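Local atomic coordinates of 5' nucleotidase family protein (Staphylococcus aureus subsp. aureus, PDB entry 4Q7F), a protein that belongs to the 5'-nucleotidase family, joining a calcineurin-like phosphoesterase domain that carries two metal ions to a C-terminal nucleotidase domain. Residues 49-58 / 292-302; 160-168 / 181-191. All coordinates share one frame; numbering follows the deposited sequence.

Interaction 1. Residues 49-58 / 292-302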
loop_
_atom_site.group_PDB
_atom_site.type_symbol
_atom_site.label_atom_id
_atom_site.label_comp_id
_atom_site.label_asym_id
_atom_site.label_seq_id
_atom_site.Cartn_x
_atom_site.Cartn_y
_atom_site.Cartn_z
ATOM N N LEU A 49 1.529 13.767 13.101
ATOM C CA LEU A 49 1.643 14.830 14.097
ATOM C C LEU A 49 0.764 14.494 15.308
ATOM O O LEU A 49 1.234 14.459 16.434
ATOM C CB LEU A 49 1.253 16.169 13.510
ATOM C CG LEU A 49 2.309 16.761 12.582
ATOM C CD1 LEU A 49 1.751 18.033 11.967
ATOM C CD2 LEU A 49 3.608 17.051 13.340
ATOM N N LEU A 50 -0.498 14.179 15.050
ATOM C CA LEU A 50 -1.441 13.905 16.106
ATOM C C LEU A 50 -1.186 12.550 16.754
ATOM O O LEU A 50 -1.232 12.432 17.979
ATOM C CB LEU A 50 -2.867 14.029 15.576
ATOM C CG LEU A 50 -4.006 13.984 16.553
ATOM C CD1 LEU A 50 -3.856 15.100 17.578
ATOM C CD2 LEU A 50 -5.303 14.133 15.768
ATOM N N ALA A 51 -0.872 11.538 15.950
ATOM C CA ALA A 51 -0.575 10.228 16.522
ATOM C C ALA A 51 0.628 10.325 17.453
ATOM O O ALA A 51 0.633 9.742 18.519
ATOM C CB ALA A 51 -0.318 9.215 15.438
ATOM N N ASN A 52 1.636 11.102 17.063
ATOM C CA ASN A 52 2.818 11.246 17.891
ATOM C C ASN A 52 2.491 12.002 19.183
ATOM O O ASN A 52 3.045 11.699 20.243
ATOM C CB ASN A 52 3.954 11.948 17.134
ATOM C CG ASN A 52 5.231 11.991 17.924
ATOM O OD1 ASN A 52 5.853 10.950 18.192
ATOM N ND2 ASN A 52 5.679 13.184 18.236
ATOM N N HIS A 53 1.647 13.031 19.080
ATOM C CA HIS A 53 1.179 13.774 20.242
ATOM C C HIS A 53 0.510 12.798 21.248
ATOM O O HIS A 53 0.708 12.898 22.449
ATOM C CB HIS A 53 0.215 14.866 19.781
ATOM C CG HIS A 53 -0.439 15.626 20.880
ATOM N ND1 HIS A 53 0.236 16.536 21.663
ATOM C CD2 HIS A 53 -1.732 15.664 21.286
ATOM C CE1 HIS A 53 -0.602 17.087 22.512
ATOM N NE2 HIS A 53 -1.805 16.579 22.301
ATOM N N VAL A 54 -0.221 11.825 20.735
ATOM C CA VAL A 54 -0.885 10.833 21.587
ATOM C C VAL A 54 0.135 9.957 22.307
ATOM O O VAL A 54 -0.048 9.613 23.475
ATOM C CB VAL A 54 -1.839 9.953 20.761
ATOM C CG1 VAL A 54 -2.254 8.709 21.536
ATOM C CG2 VAL A 54 -3.066 10.756 20.350
ATOM N N ILE A 55 1.216 9.603 21.616
ATOM C CA ILE A 55 2.268 8.783 22.182
ATOM C C ILE A 55 2.988 9.583 23.279
ATOM O O ILE A 55 3.157 9.112 24.419
ATOM C CB ILE A 55 3.256 8.335 21.087
ATOM C CG1 ILE A 55 2.559 7.367 20.126
ATOM C CG2 ILE A 55 4.469 7.638 21.672
ATOM C CD1 ILE A 55 3.379 7.037 18.916
ATOM N N GLU A 56 3.379 10.794 22.921
ATOM C CA GLU A 56 4.091 11.670 23.846
ATOM C C GLU A 56 3.345 11.850 25.167
ATOM O O GLU A 56 3.921 11.679 26.238
ATOM C CB GLU A 56 4.401 13.009 23.166
ATOM C CG GLU A 56 5.480 12.894 22.113
ATOM C CD GLU A 56 6.793 12.384 22.686
ATOM O OE1 GLU A 56 7.410 13.114 23.474
ATOM O OE2 GLU A 56 7.223 11.269 22.322
ATOM N N GLN A 57 2.057 12.183 25.109
ATOM C CA GLN A 57 1.285 12.313 26.327
ATOM C C GLN A 57 1.186 10.995 27.105
ATOM O O GLN A 57 1.390 10.977 28.297
ATOM C CB GLN A 57 -0.117 12.869 26.047
ATOM C CG GLN A 57 -0.072 14.292 25.547
ATOM C CD GLN A 57 -1.427 14.926 25.395
ATOM O OE1 GLN A 57 -1.668 16.011 25.922
ATOM N NE2 GLN A 57 -2.323 14.260 24.680
ATOM N N ASP A 58 0.880 9.900 26.423
ATOM C CA ASP A 58 0.681 8.605 27.093
ATOM C C ASP A 58 1.912 7.903 27.676
ATOM O O ASP A 58 1.801 7.107 28.605
ATOM C CB ASP A 58 0.114 7.613 26.073
ATOM C CG ASP A 58 -0.424 6.348 26.731
ATOM O OD1 ASP A 58 -1.516 6.431 27.306
ATOM O OD2 ASP A 58 0.200 5.268 26.635
ATOM N N LEU A 292 -4.406 2.388 20.701
ATOM C CA LEU A 292 -4.862 3.602 21.301
ATOM C C LEU A 292 -5.492 4.437 20.198
ATOM O O LEU A 292 -4.883 4.595 19.141
ATOM C CB LEU A 292 -3.672 4.372 21.845
ATOM C CG LEU A 292 -2.783 3.685 22.861
ATOM C CD1 LEU A 292 -1.692 4.658 23.281
ATOM C CD2 LEU A 292 -3.569 3.225 24.082
ATOM N N PRO A 293 -6.715 4.974 20.425
ATOM C CA PRO A 293 -7.299 5.806 19.374
ATOM C C PRO A 293 -6.558 7.131 19.225
ATOM O O PRO A 293 -6.075 7.692 20.208
ATOM C CB PRO A 293 -8.748 6.036 19.854
ATOM C CG PRO A 293 -8.741 5.748 21.319
ATOM C CD PRO A 293 -7.627 4.767 21.566
ATOM N N VAL A 294 -6.401 7.606 17.997
ATOM C CA VAL A 294 -5.789 8.913 17.809
ATOM C C VAL A 294 -6.925 9.939 17.829
ATOM O O VAL A 294 -7.818 9.896 16.988
ATOM C CB VAL A 294 -4.961 8.998 16.533
ATOM C CG1 VAL A 294 -4.549 10.437 16.255
ATOM C CG2 VAL A 294 -3.730 8.099 16.659
ATOM N N ILE A 295 -6.884 10.849 18.792
ATOM C CA ILE A 295 -7.938 11.838 18.956
ATOM C C ILE A 295 -7.382 13.241 19.085
ATOM O O ILE A 295 -6.226 13.437 19.425
ATOM C CB ILE A 295 -8.815 11.538 20.206
ATOM C CG1 ILE A 295 -7.966 11.574 21.492
ATOM C CG2 ILE A 295 -9.520 10.195 20.054
ATOM C CD1 ILE A 295 -8.717 11.193 22.744
ATOM N N ASP A 296 -8.220 14.218 18.772
ATOM C CA ASP A 296 -7.850 15.623 18.899
ATOM C C ASP A 296 -7.979 15.951 20.374
ATOM O O ASP A 296 -8.704 15.272 21.109
ATOM C CB ASP A 296 -8.815 16.476 18.066
ATOM C CG ASP A 296 -8.504 17.952 18.113
ATOM O OD1 ASP A 296 -7.326 18.334 18.057
ATOM O OD2 ASP A 296 -9.469 18.735 18.210
ATOM N N ASP A 297 -7.241 16.947 20.837
ATOM C CA ASP A 297 -7.373 17.386 22.213
ATOM C C ASP A 297 -6.985 18.850 22.236
ATOM O O ASP A 297 -6.456 19.377 21.260
ATOM C CB ASP A 297 -6.587 16.505 23.219
ATOM C CG ASP A 297 -5.080 16.634 23.080
ATOM O OD1 ASP A 297 -4.602 17.688 22.642
ATOM O OD2 ASP A 297 -4.368 15.686 23.446
ATOM N N SER A 298 -7.249 19.509 23.342
ATOM C CA SER A 298 -7.010 20.935 23.407
ATOM C C SER A 298 -5.558 21.344 23.585
ATOM O O SER A 298 -5.270 22.533 23.545
ATOM C CB SER A 298 -7.893 21.545 24.480
ATOM O OG SER A 298 -9.256 21.241 24.196
ATOM N N THR A 299 -4.641 20.391 23.758
ATOM C CA THR A 299 -3.221 20.755 23.920
ATOM C C THR A 299 -2.427 20.606 22.643
ATOM O O THR A 299 -1.307 21.070 22.564
ATOM C CB THR A 299 -2.504 19.912 24.980
ATOM O OG1 THR A 299 -2.487 18.547 24.569
ATOM C CG2 THR A 299 -3.173 20.046 26.329
ATOM N N PHE A 300 -3.001 19.935 21.653
ATOM C CA PHE A 300 -2.330 19.716 20.402
ATOM C C PHE A 300 -2.220 20.998 19.600
ATOM O O PHE A 300 -3.205 21.675 19.366
ATOM C CB PHE A 300 -3.102 18.675 19.584
ATOM C CG PHE A 300 -2.549 18.445 18.210
ATOM C CD1 PHE A 300 -1.299 17.840 18.042
ATOM C CD2 PHE A 300 -3.303 18.760 17.076
ATOM C CE1 PHE A 300 -0.799 17.597 16.778
ATOM C CE2 PHE A 300 -2.808 18.513 15.811
ATOM C CZ PHE A 300 -1.547 17.935 15.661
ATOM N N THR A 301 -1.012 21.324 19.187
ATOM C CA THR A 301 -0.792 22.478 18.337
ATOM C C THR A 301 0.186 22.126 17.234
ATOM O O THR A 301 1.003 21.225 17.377
ATOM C CB THR A 301 -0.213 23.655 19.115
ATOM O OG1 THR A 301 0.973 23.219 19.767
ATOM C CG2 THR A 301 -1.196 24.159 20.142
ATOM N N ILE A 302 0.079 22.839 16.124
ATOM C CA ILE A 302 0.952 22.641 15.000
ATOM C C ILE A 302 1.732 23.940 14.900
ATOM O O ILE A 302 1.136 25.004 14.800
ATOM C CB ILE A 302 0.142 22.337 13.730
ATOM C CG1 ILE A 302 -0.666 21.043 13.945
ATOM C CG2 ILE A 302 1.070 22.210 12.527
ATOM C CD1 ILE A 302 -1.578 20.655 12.788
#
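Asp-297 OD2 is gripped by two side chains of helix 48-59, one turn apart. Gln-57 NE2 donates to it over 2.8 Å, meeting the oxygen almost head-on along the C-O bond, while His-53 NE2 lies 2.9 Å from OD2 and uses the syn lone pair. The imidazole bond to OD2 is bent (133°), and the same N-H makes a second, weak bond to Asp-297 OD1; ring and carboxylate planes stand 69° apart. OD1 faces its own loop: Thr-299 N reaches it over 2.9 Å, closing an Asx turn, and Phe-300 N also donates to it. Asp-297 begins the type I turn that ends at Phe-300. With chi1 at 69°, its CG sits between backbone N and carbonyl carbon, which turns OD1 back to the amides of Thr-299 and Phe-300.

Next to this polar cluster the Phe-300 ring lies against the helix. Leu-50 CD1 stands over its centre, 3.6 Å from the centroid, a CH-pi contact, and Leu-49 CB meets the ring edge. Phe-300 CB sits over one face of the His-53 ring, offset toward its rim, and Gln-57 CG over the opposite face. Farther back along the chain the two methyls of Val-294 part against the helix, CG1 3.6 Å from Leu-50 CG and CG2 3.8 Å from Ala-51 CB, where strand 284-293 runs out beside strand 270-278.

The buried Ile-295 O has no partner in the model. The negative charge of the Asp-297 carboxylate would probably favour a protonated His-53 imidazole, an effect that solvent access to this partly exposed histidine would probably weaken.

Interaction 2. Residues 160-168 / 181-191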
loop_
_atom_site.group_PDB
_atom_site.type_symbol
_atom_site.label_atom_id
_atom_site.label_comp_id
_atom_site.label_asym_id
_atom_site.label_seq_id
_atom_site.Cartn_x
_atom_site.Cartn_y
_atom_site.Cartn_z
ATOM N N ILE A 160 14.077 -7.787 15.769
ATOM C CA ILE A 160 14.406 -8.133 14.408
ATOM C C ILE A 160 13.378 -7.509 13.472
ATOM O O ILE A 160 12.175 -7.633 13.701
ATOM C CB ILE A 160 14.496 -9.662 14.187
ATOM C CG1 ILE A 160 14.886 -9.952 12.736
ATOM C CG2 ILE A 160 13.184 -10.362 14.527
ATOM C CD1 ILE A 160 15.224 -11.416 12.477
ATOM N N GLY A 161 13.876 -6.822 12.439
ATOM C CA GLY A 161 13.046 -6.186 11.418
ATOM C C GLY A 161 12.974 -7.035 10.157
ATOM O O GLY A 161 13.985 -7.518 9.645
ATOM N N LEU A 162 11.765 -7.215 9.657
ATOM C CA LEU A 162 11.511 -8.033 8.484
ATOM C C LEU A 162 10.509 -7.362 7.588
ATOM O O LEU A 162 9.657 -6.593 8.057
ATOM C CB LEU A 162 10.974 -9.394 8.912
ATOM C CG LEU A 162 11.986 -10.259 9.655
ATOM C CD1 LEU A 162 11.328 -11.386 10.448
ATOM C CD2 LEU A 162 13.029 -10.781 8.681
ATOM N N THR A 163 10.603 -7.674 6.297
ATOM C CA THR A 163 9.744 -7.074 5.291
ATOM C C THR A 163 9.130 -8.137 4.360
ATOM O O THR A 163 9.751 -9.154 4.037
ATOM C CB THR A 163 10.563 -6.070 4.444
ATOM O OG1 THR A 163 11.113 -5.032 5.288
ATOM C CG2 THR A 163 9.696 -5.435 3.383
ATOM N N THR A 164 7.899 -7.916 3.957
ATOM C CA THR A 164 7.247 -8.833 2.976
ATOM C C THR A 164 8.185 -9.130 1.785
ATOM O O THR A 164 8.766 -8.221 1.160
ATOM C CB THR A 164 5.903 -8.268 2.494
ATOM O OG1 THR A 164 5.321 -9.147 1.493
ATOM C CG2 THR A 164 6.082 -6.866 1.911
ATOM N N GLN A 165 8.333 -10.415 1.476
ATOM C CA GLN A 165 9.204 -10.847 0.388
ATOM C C GLN A 165 8.597 -10.603 -0.992
ATOM O O GLN A 165 9.300 -10.700 -1.979
ATOM C CB GLN A 165 9.480 -12.355 0.506
ATOM C CG GLN A 165 8.250 -13.232 0.255
ATOM C CD GLN A 165 8.483 -14.690 0.593
ATOM O OE1 GLN A 165 9.527 -15.240 0.294
ATOM N NE2 GLN A 165 7.494 -15.328 1.205
ATOM N N PHE A 166 7.338 -10.188 -1.048
ATOM C CA PHE A 166 6.586 -10.151 -2.316
ATOM C C PHE A 166 6.852 -8.942 -3.214
ATOM O O PHE A 166 6.234 -8.810 -4.247
ATOM C CB PHE A 166 5.095 -10.232 -1.976
ATOM C CG PHE A 166 4.294 -11.114 -2.890
ATOM C CD1 PHE A 166 4.494 -12.480 -2.870
ATOM C CD2 PHE A 166 3.285 -10.600 -3.684
ATOM C CE1 PHE A 166 3.749 -13.316 -3.673
ATOM C CE2 PHE A 166 2.522 -11.435 -4.481
ATOM C CZ PHE A 166 2.764 -12.794 -4.484
ATOM N N ILE A 167 7.779 -8.078 -2.817
ATOM C CA ILE A 167 8.118 -6.866 -3.571
ATOM C C ILE A 167 8.325 -7.040 -5.100
ATOM O O ILE A 167 7.889 -6.166 -5.862
ATOM C CB ILE A 167 9.274 -6.105 -2.887
ATOM C CG1 ILE A 167 8.791 -5.572 -1.521
ATOM C CG2 ILE A 167 9.749 -4.958 -3.765
ATOM C CD1 ILE A 167 9.854 -5.001 -0.572
ATOM N N PRO A 168 8.989 -8.144 -5.562
ATOM C CA PRO A 168 9.136 -8.360 -7.003
ATOM C C PRO A 168 7.827 -8.424 -7.776
ATOM O O PRO A 168 7.819 -8.156 -8.972
ATOM C CB PRO A 168 9.882 -9.708 -7.082
ATOM C CG PRO A 168 10.712 -9.711 -5.839
ATOM C CD PRO A 168 9.794 -9.115 -4.799
ATOM N N PHE A 181 15.173 -10.765 -2.090
ATOM C CA PHE A 181 14.151 -10.790 -1.043
ATOM C C PHE A 181 13.963 -12.182 -0.481
ATOM O O PHE A 181 13.493 -13.077 -1.172
ATOM C CB PHE A 181 12.821 -10.284 -1.602
ATOM C CG PHE A 181 12.933 -8.952 -2.255
ATOM C CD1 PHE A 181 13.359 -8.852 -3.576
ATOM C CD2 PHE A 181 12.658 -7.798 -1.557
ATOM C CE1 PHE A 181 13.504 -7.612 -4.181
ATOM C CE2 PHE A 181 12.802 -6.559 -2.152
ATOM C CZ PHE A 181 13.218 -6.466 -3.466
ATOM N N HIS A 182 14.290 -12.370 0.788
ATOM C CA HIS A 182 14.144 -13.689 1.391
ATOM C C HIS A 182 12.872 -13.810 2.231
ATOM O O HIS A 182 12.370 -12.824 2.785
ATOM C CB HIS A 182 15.368 -13.996 2.263
ATOM C CG HIS A 182 16.663 -13.962 1.516
ATOM N ND1 HIS A 182 17.202 -15.073 0.907
ATOM C CD2 HIS A 182 17.535 -12.951 1.292
ATOM C CE1 HIS A 182 18.341 -14.745 0.323
ATOM N NE2 HIS A 182 18.568 -13.464 0.547
ATOM N N SER A 183 12.343 -15.031 2.303
ATOM C CA SER A 183 11.179 -15.321 3.136
ATOM C C SER A 183 11.386 -14.809 4.570
ATOM O O SER A 183 12.413 -15.104 5.184
ATOM C CB SER A 183 10.977 -16.829 3.204
ATOM O OG SER A 183 10.126 -17.169 4.283
ATOM N N ALA A 184 10.411 -14.070 5.098
ATOM C CA ALA A 184 10.485 -13.556 6.463
ATOM C C ALA A 184 10.451 -14.719 7.442
ATOM O O ALA A 184 11.110 -14.681 8.471
ATOM C CB ALA A 184 9.350 -12.591 6.751
ATOM N N PHE A 185 9.706 -15.761 7.104
ATOM C CA PHE A 185 9.641 -16.944 7.951
ATOM C C PHE A 185 11.011 -17.602 8.077
ATOM O O PHE A 185 11.436 -17.974 9.182
ATOM C CB PHE A 185 8.661 -17.969 7.367
ATOM C CG PHE A 185 8.575 -19.244 8.159
ATOM C CD1 PHE A 185 9.559 -20.207 8.050
ATOM C CD2 PHE A 185 7.510 -19.479 9.010
ATOM C CE1 PHE A 185 9.493 -21.377 8.784
ATOM C CE2 PHE A 185 7.429 -20.653 9.738
ATOM C CZ PHE A 185 8.424 -21.603 9.626
ATOM N N GLU A 186 11.689 -17.774 6.942
ATOM C CA GLU A 186 12.996 -18.450 6.925
ATOM C C GLU A 186 14.071 -17.665 7.659
ATOM O O GLU A 186 14.864 -18.241 8.395
ATOM C CB GLU A 186 13.458 -18.735 5.501
ATOM C CG GLU A 186 12.558 -19.695 4.741
ATOM C CD GLU A 186 13.051 -19.969 3.335
ATOM O OE1 GLU A 186 14.218 -19.625 3.023
ATOM O OE2 GLU A 186 12.265 -20.535 2.547
ATOM N N ILE A 187 14.110 -16.355 7.450
ATOM C CA ILE A 187 15.111 -15.533 8.131
ATOM C C ILE A 187 14.843 -15.524 9.641
ATOM O O ILE A 187 15.779 -15.588 10.447
ATOM C CB ILE A 187 15.175 -14.116 7.544
ATOM C CG1 ILE A 187 15.604 -14.176 6.077
ATOM C CG2 ILE A 187 16.135 -13.243 8.339
ATOM C CD1 ILE A 187 16.906 -14.919 5.816
ATOM N N LEU A 188 13.574 -15.443 10.026
ATOM C CA LEU A 188 13.222 -15.474 11.434
ATOM C C LEU A 188 13.674 -16.798 12.032
ATOM O O LEU A 188 14.350 -16.821 13.062
ATOM C CB LEU A 188 11.709 -15.292 11.648
ATOM C CG LEU A 188 11.230 -15.379 13.109
ATOM C CD1 LEU A 188 11.923 -14.345 13.976
ATOM C CD2 LEU A 188 9.724 -15.196 13.169
ATOM N N GLN A 189 13.293 -17.892 11.374
ATOM C CA GLN A 189 13.643 -19.236 11.812
ATOM C C GLN A 189 15.139 -19.404 12.043
ATOM O O GLN A 189 15.567 -20.064 12.994
ATOM C CB GLN A 189 13.198 -20.255 10.764
ATOM C CG GLN A 189 13.500 -21.693 11.160
ATOM C CD GLN A 189 12.983 -22.686 10.150
ATOM O OE1 GLN A 189 12.325 -23.651 10.507
ATOM N NE2 GLN A 189 13.256 -22.440 8.879
ATOM N N GLN A 190 15.925 -18.809 11.161
ATOM C CA GLN A 190 17.370 -18.908 11.242
ATOM C C GLN A 190 17.961 -18.031 12.357
ATOM O O GLN A 190 18.916 -18.432 13.000
ATOM C CB GLN A 190 17.970 -18.588 9.874
ATOM C CG GLN A 190 17.561 -19.626 8.825
ATOM C CD GLN A 190 17.797 -19.173 7.398
ATOM O OE1 GLN A 190 18.578 -18.258 7.145
ATOM N NE2 GLN A 190 17.124 -19.824 6.452
ATOM N N TYR A 191 17.370 -16.858 12.597
ATOM C CA TYR A 191 17.844 -15.949 13.651
ATOM C C TYR A 191 17.402 -16.273 15.082
ATOM O O TYR A 191 18.111 -15.936 16.034
ATOM C CB TYR A 191 17.405 -14.517 13.372
ATOM C CG TYR A 191 18.389 -13.656 12.624
ATOM C CD1 TYR A 191 19.335 -12.901 13.319
ATOM C CD2 TYR A 191 18.345 -13.542 11.246
ATOM C CE1 TYR A 191 20.222 -12.079 12.650
ATOM C CE2 TYR A 191 19.225 -12.725 10.568
ATOM C CZ TYR A 191 20.154 -11.995 11.272
ATOM O OH TYR A 191 21.028 -11.184 10.597
HETATM O O HOH W 1 11.536 -14.676 -1.495
#
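Phe-181 lies along the chain leaving strand 155-163, its ring against Ile-167 and Pro-168. Pro-168 CD stands over one face, 4.1 Å from the ring centroid and 22° off the normal, a CH-pi contact displaced toward the rim; the two side chains run antiparallel as they overlap. The Ile-167 side chain runs roughly perpendicular to that of Phe-181, its CB 3.6 Å from Phe-181 CE2. At the root of the ring, Phe-181 CB packs 3.6 Å from the carbonyl oxygen of Gln-165.

Gln-165 runs extended beyond CG and lays its amide along the start of the helix, OE1 3.3 Å from Ser-183 CA. A water donates both to Gln-165 OE1 and to Phe-181 O, joining the segments where no direct hydrogen bond does. The other end of the amide, NE2, is held by Gly-225 O. Ser-183 is the N-cap of helix 184-198: its OG accepts from Glu-186 N over 3.1 Å at 165° and is also hydrogen-bonded to Glu-228 OE1.

This is a beta-alpha-beta crossover of the calcineurin-like phosphoesterase domain: strand 155-163 and strand 201-207 are parallel neighbours, and the helix between them runs back nearly antiparallel to the first strand (161°), its axis 8.9 Å away.

Leu-162 packs in that interface. Its two methyls part: CD2 goes to Ile-187 CG2 at 4.0 Å, CD1 to Ala-184 O and Leu-188 CB. Further along, Ile-160 CD1 touches Tyr-191 CG, crossing that side chain at a slant.

How the interactions relate
Both contacts set a helix against a strand and its following loop, but in separate sheets: interaction 1 lies beside the sheet containing strand 284-293, interaction 2 on the one containing strand 155-163. Their nearest atoms are about 18 Å apart, and along the chain 160-168 / 181-191 is nested within the 233 residues between 49-58 and 292-302. Interaction 1 is a surface contact, where direct side-chain hydrogen bonds lie beside an apolar layer. Interaction 2 is partly buried, none of its touching residues is exposed, and it relies on apolar packing plus one bridging water. In interaction 2 the Thr-163 side chain is about 8 Å from the bound magnesium ion.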